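Local coordinates for bifunctional protein PutA (Bdellovibrio bacteriovorus, PDB 5UR2) that probably oxidises proline to glutamate in two steps, pairing a flavin-dependent proline dehydrogenase with an NAD-dependent glutamate semialdehyde dehydrogenase in one chain, at residues V197-Y203 against I217-L222; L202-I206 against K805-I809. All coordinates share one frame; numbering follows the deposited sequence.

Contact 1: residues V197-Y203 against I217-L222; sequences VKMTALY and ILKDRL. With P5F (N-propargylglycine-modified flavin adenine dinucleotide), chain F.
Arg-221 NH1 donates to the carbonyl oxygen of Leu-202 at 3.0 Å, lying in the carbonyl plane with an N-H...O angle of 143°. The same nitrogen forms a salt bridge with Glu-152, so the guanidinium ties the loop to two helices. A bend at chi2 (-77°) folds the arginine chain back over that carbonyl and brings its NH1 to 3.6 Å from Tyr-203 CD1, with the guanidinium plane nearly perpendicular to the phenol ring. Ile-217 covers one face of this ring: CG2 sits 3.5 Å from the centroid, almost exactly on the ring normal, in a CH-pi contact, while CD1 reaches CZ. Leu-218 forks between two partners, CD2 lying near the ring plane against Tyr-203 CB and CD1 meeting Met-199 CE at 3.8 Å. Leu-222 CD2 touches both Leu-202 CD1 and Val-197 CG1. Lys-198 points away from the helix, and its NZ is covalently joined, at 1.4 Å, to C23 at the end of the inactivator-derived chain on the flavin. The contact thus packs the loop after barrel strand 194-197 onto helix 211-232 of the TIM-barrel proline dehydrogenase, between helices 152-173 and 246-257, with strand 235-238 touching Val-197, Met-199 and Leu-222.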
ATOM      1  N   VAL B 197      26.488  22.232  42.035  1.00 28.23           N
ATOM      2  CA  VAL B 197      25.049  22.442  42.032  1.00 26.15           C
ATOM      3  C   VAL B 197      24.452  22.257  40.638  1.00 29.59           C
ATOM      4  O   VAL B 197      24.989  22.772  39.658  1.00 26.12           O
ATOM      5  CB  VAL B 197      24.722  23.856  42.563  1.00 31.21           C
ATOM      6  CG1 VAL B 197      23.216  24.097  42.577  1.00 31.79           C
ATOM      7  CG2 VAL B 197      25.299  24.041  43.959  1.00 35.46           C
ATOM      8  N   LYS B 198      23.323  21.553  40.562  1.00 32.58           N
ATOM      9  CA  LYS B 198      22.618  21.332  39.295  1.00 32.65           C
ATOM     10  C   LYS B 198      21.502  22.353  39.248  1.00 34.37           C
ATOM     11  O   LYS B 198      20.600  22.361  40.128  1.00 39.47           O
ATOM     12  CB  LYS B 198      22.117  19.893  39.158  1.00 38.94           C
ATOM     13  CG  LYS B 198      22.724  18.954  38.119  1.00 49.31           C
ATOM     14  CD  LYS B 198      23.995  18.168  38.385  1.00 50.29           C
ATOM     15  CE  LYS B 198      24.851  17.790  37.183  1.00 55.64           C
ATOM     16  NZ  LYS B 198      26.127  17.093  37.386  1.00 59.06           N
ATOM     17  N   MET B 199      21.527  23.236  38.257  1.00 32.00           N
ATOM     18  CA  MET B 199      20.601  24.361  38.225  1.00 23.78           C
ATOM     19  C   MET B 199      19.128  23.943  38.142  1.00 30.09           C
ATOM     20  O   MET B 199      18.304  24.419  38.919  1.00 26.11           O
ATOM     21  CB  MET B 199      20.916  25.291  37.044  1.00 22.05           C
ATOM     22  CG  MET B 199      20.114  26.603  37.090  1.00 22.34           C
ATOM     23  SD  MET B 199      20.316  27.666  35.657  1.00 33.17           S
ATOM     24  CE  MET B 199      19.537  26.672  34.367  1.00 25.48           C
ATOM     25  N   THR B 200      18.778  23.062  37.200  1.00 26.83           N
ATOM     26  CA  THR B 200      17.367  22.725  37.048  1.00 26.70           C
ATOM     27  C   THR B 200      16.799  21.963  38.236  1.00 30.17           C
ATOM     28  O   THR B 200      15.581  21.821  38.326  1.00 34.23           O
ATOM     29  CB  THR B 200      17.146  21.924  35.779  1.00 28.33           C
ATOM     30  OG1 THR B 200      17.729  20.621  35.940  1.00 27.96           O
ATOM     31  CG2 THR B 200      17.788  22.666  34.619  1.00 22.00           C
ATOM     32  N   ALA B 201      17.636  21.473  39.148  1.00 27.28           N
ATOM     33  CA  ALA B 201      17.094  20.841  40.337  1.00 27.98           C
ATOM     34  C   ALA B 201      16.471  21.839  41.302  1.00 34.55           C
ATOM     35  O   ALA B 201      15.756  21.420  42.216  1.00 38.42           O
ATOM     36  CB  ALA B 201      18.182  20.049  41.049  1.00 24.61           C
ATOM     37  N   LEU B 202      16.711  23.134  41.115  1.00 32.01           N
ATOM     38  CA  LEU B 202      16.223  24.159  42.023  1.00 30.00           C
ATOM     39  C   LEU B 202      14.879  24.754  41.629  1.00 26.47           C
ATOM     40  O   LEU B 202      14.340  25.559  42.391  1.00 29.80           O
ATOM     41  CB  LEU B 202      17.234  25.296  42.132  1.00 29.12           C
ATOM     42  CG  LEU B 202      18.512  24.863  42.819  1.00 37.04           C
ATOM     43  CD1 LEU B 202      19.600  25.896  42.606  1.00 39.05           C
ATOM     44  CD2 LEU B 202      18.189  24.707  44.278  1.00 42.27           C
ATOM     45  N   TYR B 203      14.329  24.400  40.474  1.00 25.00           N
ATOM     46  CA  TYR B 203      13.068  24.990  40.038  1.00 26.46           C
ATOM     47  C   TYR B 203      12.419  24.048  39.037  1.00 28.33           C
ATOM     48  O   TYR B 203      13.080  23.618  38.088  1.00 29.57           O
ATOM     49  CB  TYR B 203      13.303  26.373  39.408  1.00 25.46           C
ATOM     50  CG  TYR B 203      12.055  27.077  38.863  1.00 26.86           C
ATOM     51  CD1 TYR B 203      10.873  27.126  39.593  1.00 27.38           C
ATOM     52  CD2 TYR B 203      12.079  27.713  37.619  1.00 20.30           C
ATOM     53  CE1 TYR B 203       9.743  27.787  39.095  1.00 28.71           C
ATOM     54  CE2 TYR B 203      10.956  28.378  37.114  1.00 25.79           C
ATOM     55  CZ  TYR B 203       9.794  28.403  37.858  1.00 29.50           C
ATOM     56  OH  TYR B 203       8.690  29.048  37.362  1.00 30.89           O
ATOM     57  N   ILE B 217      13.786  33.658  38.398  1.00 33.23           N
ATOM     58  CA  ILE B 217      13.488  32.658  39.423  1.00 31.97           C
ATOM     59  C   ILE B 217      14.706  31.779  39.684  1.00 33.70           C
ATOM     60  O   ILE B 217      15.044  31.502  40.844  1.00 30.51           O
ATOM     61  CB  ILE B 217      12.254  31.819  39.029  1.00 32.15           C
ATOM     62  CG1 ILE B 217      10.993  32.677  39.066  1.00 28.94           C
ATOM     63  CG2 ILE B 217      12.107  30.590  39.933  1.00 21.75           C
ATOM     64  CD1 ILE B 217       9.762  31.996  38.467  1.00 25.69           C
ATOM     65  N   LEU B 218      15.388  31.332  38.620  1.00 32.63           N
ATOM     66  CA  LEU B 218      16.578  30.503  38.800  1.00 31.66           C
ATOM     67  C   LEU B 218      17.640  31.239  39.614  1.00 27.87           C
ATOM     68  O   LEU B 218      18.215  30.681  40.553  1.00 32.09           O
ATOM     69  CB  LEU B 218      17.132  30.062  37.440  1.00 24.79           C
ATOM     70  CG  LEU B 218      16.247  29.036  36.720  1.00 23.99           C
ATOM     71  CD1 LEU B 218      16.628  28.891  35.250  1.00 19.27           C
ATOM     72  CD2 LEU B 218      16.318  27.708  37.422  1.00 20.03           C
ATOM     73  N   LYS B 219      17.891  32.506  39.282  1.00 30.90           N
ATOM     74  CA  LYS B 219      18.837  33.304  40.052  1.00 29.21           C
ATOM     75  C   LYS B 219      18.412  33.415  41.508  1.00 33.82           C
ATOM     76  O   LYS B 219      19.252  33.316  42.411  1.00 31.44           O
ATOM     77  CB  LYS B 219      18.982  34.698  39.435  1.00 27.38           C
ATOM     78  CG  LYS B 219      19.744  34.713  38.126  1.00 31.67           C
ATOM     79  CD  LYS B 219      19.465  35.963  37.288  1.00 36.64           C
ATOM     80  CE  LYS B 219      20.050  37.219  37.913  1.00 32.58           C
ATOM     81  NZ  LYS B 219      19.763  38.413  37.064  1.00 33.21           N
ATOM     82  N   ASP B 220      17.109  33.620  41.756  1.00 26.98           N
ATOM     83  CA  ASP B 220      16.632  33.739  43.130  1.00 34.30           C
ATOM     84  C   ASP B 220      16.871  32.453  43.910  1.00 34.47           C
ATOM     85  O   ASP B 220      17.173  32.497  45.102  1.00 35.49           O
ATOM     86  CB  ASP B 220      15.136  34.091  43.173  1.00 36.74           C
ATOM     87  CG  ASP B 220      14.837  35.501  42.693  1.00 36.00           C
ATOM     88  OD1 ASP B 220      15.787  36.290  42.550  1.00 36.12           O
ATOM     89  OD2 ASP B 220      13.641  35.824  42.493  1.00 39.74           O
ATOM     90  N   ARG B 221      16.735  31.296  43.258  1.00 31.94           N
ATOM     91  CA  ARG B 221      16.926  30.046  43.980  1.00 32.74           C
ATOM     92  C   ARG B 221      18.399  29.755  44.211  1.00 32.35           C
ATOM     93  O   ARG B 221      18.755  29.184  45.250  1.00 28.76           O
ATOM     94  CB  ARG B 221      16.268  28.892  43.223  1.00 34.06           C
ATOM     95  CG  ARG B 221      14.798  29.119  42.877  1.00 32.65           C
ATOM     96  CD  ARG B 221      13.891  28.920  44.066  1.00 35.57           C
ATOM     97  NE  ARG B 221      12.493  29.263  43.778  1.00 38.63           N
ATOM     98  CZ  ARG B 221      11.567  28.422  43.321  1.00 29.97           C
ATOM     99  NH1 ARG B 221      11.867  27.160  43.064  1.00 25.02           N
ATOM    100  NH2 ARG B 221      10.327  28.851  43.119  1.00 31.26           N
ATOM    101  N   LEU B 222      19.262  30.160  43.268  1.00 31.63           N
ATOM    102  CA  LEU B 222      20.707  29.964  43.401  1.00 31.87           C
ATOM    103  C   LEU B 222      21.322  30.937  44.392  1.00 30.99           C
ATOM    104  O   LEU B 222      22.280  30.589  45.097  1.00 29.57           O
ATOM    105  CB  LEU B 222      21.405  30.129  42.052  1.00 34.18           C
ATOM    106  CG  LEU B 222      21.982  28.884  41.393  1.00 38.85           C
ATOM    107  CD1 LEU B 222      22.884  29.289  40.227  1.00 37.16           C
ATOM    108  CD2 LEU B 222      22.743  28.071  42.412  1.00 38.87           C
TER
HETATM  109  PA  P5F F1001      37.265  10.882  26.489  1.00 25.26           P
HETATM  110  O1A P5F F1001      38.645  11.448  26.012  1.00 30.61           O
HETATM  111  O2A P5F F1001      36.980   9.490  26.217  1.00 23.04           O
HETATM  112  O5B P5F F1001      36.060  11.535  25.868  1.00 24.68           O
HETATM  113  C5B P5F F1001      34.747  10.988  25.839  1.00 16.78           C
HETATM  114  C4B P5F F1001      33.767  12.102  25.441  1.00 20.64           C
HETATM  115  O4B P5F F1001      33.838  12.457  24.081  1.00 25.39           O
HETATM  116  C3B P5F F1001      32.308  11.835  25.671  1.00 17.28           C
HETATM  117  O3B P5F F1001      31.942  11.975  26.990  1.00 18.70           O
HETATM  118  C2B P5F F1001      31.660  12.833  24.798  1.00 17.09           C
HETATM  119  O2B P5F F1001      31.638  14.060  25.443  1.00 18.70           O
HETATM  120  C1B P5F F1001      32.589  12.910  23.639  1.00 22.79           C
HETATM  121  N9A P5F F1001      32.201  12.102  22.511  1.00 19.76           N
HETATM  122  C8A P5F F1001      31.984  10.731  22.477  1.00 21.14           C
HETATM  123  N7A P5F F1001      31.663  10.381  21.225  1.00 23.15           N
HETATM  124  C5A P5F F1001      31.674  11.505  20.396  1.00 21.13           C
HETATM  125  C6A P5F F1001      31.407  11.743  19.049  1.00 30.15           C
HETATM  126  N6A P5F F1001      31.046  10.665  18.172  1.00 28.95           N
HETATM  127  N1A P5F F1001      31.486  12.990  18.547  1.00 25.32           N
HETATM  128  C2A P5F F1001      31.827  14.035  19.330  1.00 17.31           C
HETATM  129  N3A P5F F1001      32.065  13.839  20.659  1.00 20.52           N
HETATM  130  C4A P5F F1001      32.006  12.621  21.212  1.00 11.73           C
HETATM  131  N1  P5F F1001      29.712  16.575  31.690  1.00 32.81           N
HETATM  132  C2  P5F F1001      28.722  17.592  31.430  1.00 27.86           C
HETATM  133  O2  P5F F1001      28.140  17.630  30.183  1.00 28.25           O
HETATM  134  N3  P5F F1001      28.360  18.545  32.436  1.00 42.77           N
HETATM  135  C4  P5F F1001      28.944  18.535  33.727  1.00 45.20           C
HETATM  136  O4  P5F F1001      28.543  19.497  34.663  1.00 38.12           O
HETATM  137  C4X P5F F1001      29.982  17.456  34.006  1.00 42.68           C
HETATM  138  N5  P5F F1001      30.550  17.265  35.339  1.00 44.45           N
HETATM  139  C5X P5F F1001      31.824  16.523  35.398  1.00 44.35           C
HETATM  140  C6  P5F F1001      32.753  16.730  36.551  1.00 35.93           C
HETATM  141  C7  P5F F1001      34.016  16.085  36.567  1.00 36.35           C
HETATM  142  C7M P5F F1001      34.946  16.305  37.740  1.00 38.53           C
HETATM  143  C8  P5F F1001      34.410  15.239  35.487  1.00 37.04           C
HETATM  144  C8M P5F F1001      35.746  14.541  35.468  1.00 35.48           C
HETATM  145  C9  P5F F1001      33.538  15.040  34.390  1.00 44.42           C
HETATM  146  C9A P5F F1001      32.207  15.711  34.367  1.00 44.53           C
HETATM  147  N10 P5F F1001      31.317  15.521  33.220  1.00 42.88           N
HETATM  148  C10 P5F F1001      30.322  16.535  33.005  1.00 37.02           C
HETATM  149  C1' P5F F1001      31.526  14.459  32.205  1.00 45.64           C
HETATM  150  C2' P5F F1001      32.542  14.863  31.136  1.00 38.89           C
HETATM  151  O2' P5F F1001      31.996  15.868  30.370  1.00 37.21           O
HETATM  152  C3' P5F F1001      33.003  13.725  30.222  1.00 40.40           C
HETATM  153  O3' P5F F1001      31.909  13.251  29.530  1.00 41.32           O
HETATM  154  C4' P5F F1001      33.645  12.544  30.935  1.00 38.78           C
HETATM  155  O4' P5F F1001      34.236  13.035  32.089  1.00 37.99           O
HETATM  156  C5' P5F F1001      34.600  11.693  30.077  1.00 38.49           C
HETATM  157  O5' P5F F1001      35.416  12.450  29.204  1.00 40.31           O
HETATM  158  P   P5F F1001      36.985  12.172  28.905  1.00 31.20           P
HETATM  159  O1P P5F F1001      37.889  13.400  28.507  1.00 39.18           O
HETATM  160  O2P P5F F1001      37.375  11.362  30.198  1.00 31.65           O
HETATM  161  O3P P5F F1001      36.937  10.845  27.939  1.00 26.14           O
HETATM  162  C21 P5F F1001      28.311  16.452  36.424  1.00 57.11           C
HETATM  163  C22 P5F F1001      29.479  16.942  35.953  1.00 60.85           C
HETATM  164  C23 P5F F1001      27.021  17.289  36.392  1.00 57.60           C

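Contact 2: residues L202-I206 against K805-I809; sequences LYSQI and KSIEI
Gln-205 lies against Ser-806, its CG 3.4 Å from the Ser-806 carbonyl oxygen and its NE2 3.6 Å from Ser-806 CB. The other end of the amide, OE1, approaches Ile-807 CG2 at 3.8 Å. No direct hydrogen bond joins the segments; instead a water donates to Gln-205 OE1 (2.8 Å) and accepts from Glu-808 N (2.9 Å), bridging side chain and backbone. With CG anti to the carbonyl carbon (chi1 -56°), a bend at chi2 (-57°) turns the amide back toward its own loop, where NE2 donates to Ser-204 OG at 2.8 Å; a bond at each end probably sets which way round the amide lies. Here a loop of the proline dehydrogenase barrel meets the C-terminal part of helix 790-806 and the residues that follow it in the aldehyde dehydrogenase region, a junction between the two catalytic halves of PutA. In the next shell, Glu-152 receives a hydrogen bond from Ser-204 OG through its carboxylate and offers its backbone N to Ser-806 OG, linking the two serines indirectly. Lys-816 forms a salt bridge with Glu-808 OE2 and also hydrogen-bonds to the carbonyl oxygen of Gln-205, while backbone bonds to Tyr-818 and Met-819 hold Glu-808 in place.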
ATOM      1  N   LEU B 202      16.711  23.134  41.115  1.00 32.01           N
ATOM      2  CA  LEU B 202      16.223  24.159  42.023  1.00 30.00           C
ATOM      3  C   LEU B 202      14.879  24.754  41.629  1.00 26.47           C
ATOM      4  O   LEU B 202      14.340  25.559  42.391  1.00 29.80           O
ATOM      5  CB  LEU B 202      17.234  25.296  42.132  1.00 29.12           C
ATOM      6  CG  LEU B 202      18.512  24.863  42.819  1.00 37.04           C
ATOM      7  CD1 LEU B 202      19.600  25.896  42.606  1.00 39.05           C
ATOM      8  CD2 LEU B 202      18.189  24.707  44.278  1.00 42.27           C
ATOM      9  N   TYR B 203      14.329  24.400  40.474  1.00 25.00           N
ATOM     10  CA  TYR B 203      13.068  24.990  40.038  1.00 26.46           C
ATOM     11  C   TYR B 203      12.419  24.048  39.037  1.00 28.33           C
ATOM     12  O   TYR B 203      13.080  23.618  38.088  1.00 29.57           O
ATOM     13  CB  TYR B 203      13.303  26.373  39.408  1.00 25.46           C
ATOM     14  CG  TYR B 203      12.055  27.077  38.863  1.00 26.86           C
ATOM     15  CD1 TYR B 203      10.873  27.126  39.593  1.00 27.38           C
ATOM     16  CD2 TYR B 203      12.079  27.713  37.619  1.00 20.30           C
ATOM     17  CE1 TYR B 203       9.743  27.787  39.095  1.00 28.71           C
ATOM     18  CE2 TYR B 203      10.956  28.378  37.114  1.00 25.79           C
ATOM     19  CZ  TYR B 203       9.794  28.403  37.858  1.00 29.50           C
ATOM     20  OH  TYR B 203       8.690  29.048  37.362  1.00 30.89           O
ATOM     21  N   SER B 204      11.125  23.761  39.219  1.00 27.63           N
ATOM     22  CA  SER B 204      10.467  22.740  38.411  1.00 27.54           C
ATOM     23  C   SER B 204       9.733  23.284  37.188  1.00 28.09           C
ATOM     24  O   SER B 204       9.271  22.481  36.367  1.00 26.89           O
ATOM     25  CB  SER B 204       9.458  21.953  39.258  1.00 31.39           C
ATOM     26  OG  SER B 204       8.271  22.710  39.452  1.00 30.95           O
ATOM     27  N   GLN B 205       9.578  24.604  37.050  1.00 27.70           N
ATOM     28  CA  GLN B 205       8.769  25.166  35.972  1.00 29.46           C
ATOM     29  C   GLN B 205       9.561  26.101  35.059  1.00 27.39           C
ATOM     30  O   GLN B 205       9.085  27.172  34.667  1.00 29.34           O
ATOM     31  CB  GLN B 205       7.542  25.881  36.534  1.00 28.45           C
ATOM     32  CG  GLN B 205       6.670  24.999  37.430  1.00 28.30           C
ATOM     33  CD  GLN B 205       6.167  23.726  36.740  1.00 28.43           C
ATOM     34  OE1 GLN B 205       5.596  23.764  35.645  1.00 29.12           O
ATOM     35  NE2 GLN B 205       6.361  22.595  37.400  1.00 28.10           N
ATOM     36  N   ILE B 206      10.772  25.709  34.676  1.00 26.13           N
ATOM     37  CA  ILE B 206      11.511  26.509  33.704  1.00 23.97           C
ATOM     38  C   ILE B 206      10.752  26.544  32.387  1.00 22.81           C
ATOM     39  O   ILE B 206      10.316  25.508  31.872  1.00 25.51           O
ATOM     40  CB  ILE B 206      12.930  25.960  33.529  1.00 25.19           C
ATOM     41  CG1 ILE B 206      13.711  26.146  34.832  1.00 27.10           C
ATOM     42  CG2 ILE B 206      13.617  26.640  32.348  1.00 17.97           C
ATOM     43  CD1 ILE B 206      15.052  25.424  34.836  1.00 26.14           C
ATOM     44  N   LYS B 805       0.268  20.696  41.564  1.00 30.85           N
ATOM     45  CA  LYS B 805       0.242  21.953  42.319  1.00 32.99           C
ATOM     46  C   LYS B 805       1.170  23.009  41.731  1.00 32.48           C
ATOM     47  O   LYS B 805       0.990  24.199  42.007  1.00 31.19           O
ATOM     48  CB  LYS B 805       0.649  21.755  43.786  1.00 28.16           C
ATOM     49  CG  LYS B 805      -0.388  21.134  44.705  1.00 30.40           C
ATOM     50  CD  LYS B 805       0.171  21.050  46.123  1.00 41.55           C
ATOM     51  CE  LYS B 805      -0.764  20.301  47.063  1.00 44.47           C
ATOM     52  NZ  LYS B 805      -0.083  19.989  48.347  1.00 44.96           N
ATOM     53  N   SER B 806       2.187  22.602  40.974  1.00 30.20           N
ATOM     54  CA  SER B 806       3.213  23.537  40.543  1.00 32.36           C
ATOM     55  C   SER B 806       2.942  24.176  39.186  1.00 31.04           C
ATOM     56  O   SER B 806       3.596  25.168  38.859  1.00 33.35           O
ATOM     57  CB  SER B 806       4.575  22.836  40.512  1.00 33.57           C
ATOM     58  OG  SER B 806       4.858  22.260  41.778  1.00 37.46           O
ATOM     59  N   ILE B 807       2.025  23.643  38.373  1.00 30.21           N
ATOM     60  CA  ILE B 807       1.875  24.186  37.025  1.00 33.29           C
ATOM     61  C   ILE B 807       0.998  25.429  37.069  1.00 31.87           C
ATOM     62  O   ILE B 807       0.087  25.550  37.894  1.00 30.02           O
ATOM     63  CB  ILE B 807       1.331  23.145  36.027  1.00 29.43           C
ATOM     64  CG1 ILE B 807      -0.079  22.714  36.393  1.00 27.42           C
ATOM     65  CG2 ILE B 807       2.274  21.940  35.969  1.00 24.86           C
ATOM     66  CD1 ILE B 807      -0.681  21.786  35.368  1.00 31.21           C
ATOM     67  N   GLU B 808       1.283  26.366  36.171  1.00 28.33           N
ATOM     68  CA  GLU B 808       0.682  27.691  36.208  1.00 33.19           C
ATOM     69  C   GLU B 808      -0.424  27.822  35.163  1.00 33.02           C
ATOM     70  O   GLU B 808      -0.288  27.348  34.032  1.00 29.49           O
ATOM     71  CB  GLU B 808       1.749  28.767  35.987  1.00 37.29           C
ATOM     72  CG  GLU B 808       2.918  28.672  36.963  1.00 43.96           C
ATOM     73  CD  GLU B 808       3.813  29.899  36.942  1.00 46.73           C
ATOM     74  OE1 GLU B 808       3.286  31.038  36.978  1.00 42.23           O
ATOM     75  OE2 GLU B 808       5.047  29.716  36.864  1.00 49.33           O
ATOM     76  N   ILE B 809      -1.511  28.480  35.548  1.00 31.20           N
ATOM     77  CA  ILE B 809      -2.663  28.713  34.683  1.00 32.85           C
ATOM     78  C   ILE B 809      -2.724  30.209  34.393  1.00 29.05           C
ATOM     79  O   ILE B 809      -2.802  31.021  35.321  1.00 29.32           O
ATOM     80  CB  ILE B 809      -3.965  28.226  35.341  1.00 32.65           C
ATOM     81  CG1 ILE B 809      -3.866  26.750  35.742  1.00 32.20           C
ATOM     82  CG2 ILE B 809      -5.154  28.459  34.433  1.00 28.36           C
ATOM     83  CD1 ILE B 809      -3.463  26.532  37.196  1.00 33.62           C
TER
HETATM   84  O   HOH W   1       3.890  25.903  34.889  1.00 24.12           O

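From the N terminus, the chain leaves barrel strand 194-197 and enters the loop from which both contacts start, sharing Leu-202 and Tyr-203. Contact 1 closes a short loop, with 13 residues between its segments, when helix 211-232 folds back on the strand's exit. Contact 2 closes a far longer one: 598 residues separate its segments, and the whole second segment of contact 1 falls within that span. The centres are about 12 Å apart, and Ile-206 CD1 touches Leu-218 CD2 at 3.7 Å. Contact 1 ties the loop to helix 211-232 within the flavin-bearing barrel, and contact 2 ties it to the aldehyde dehydrogenase half.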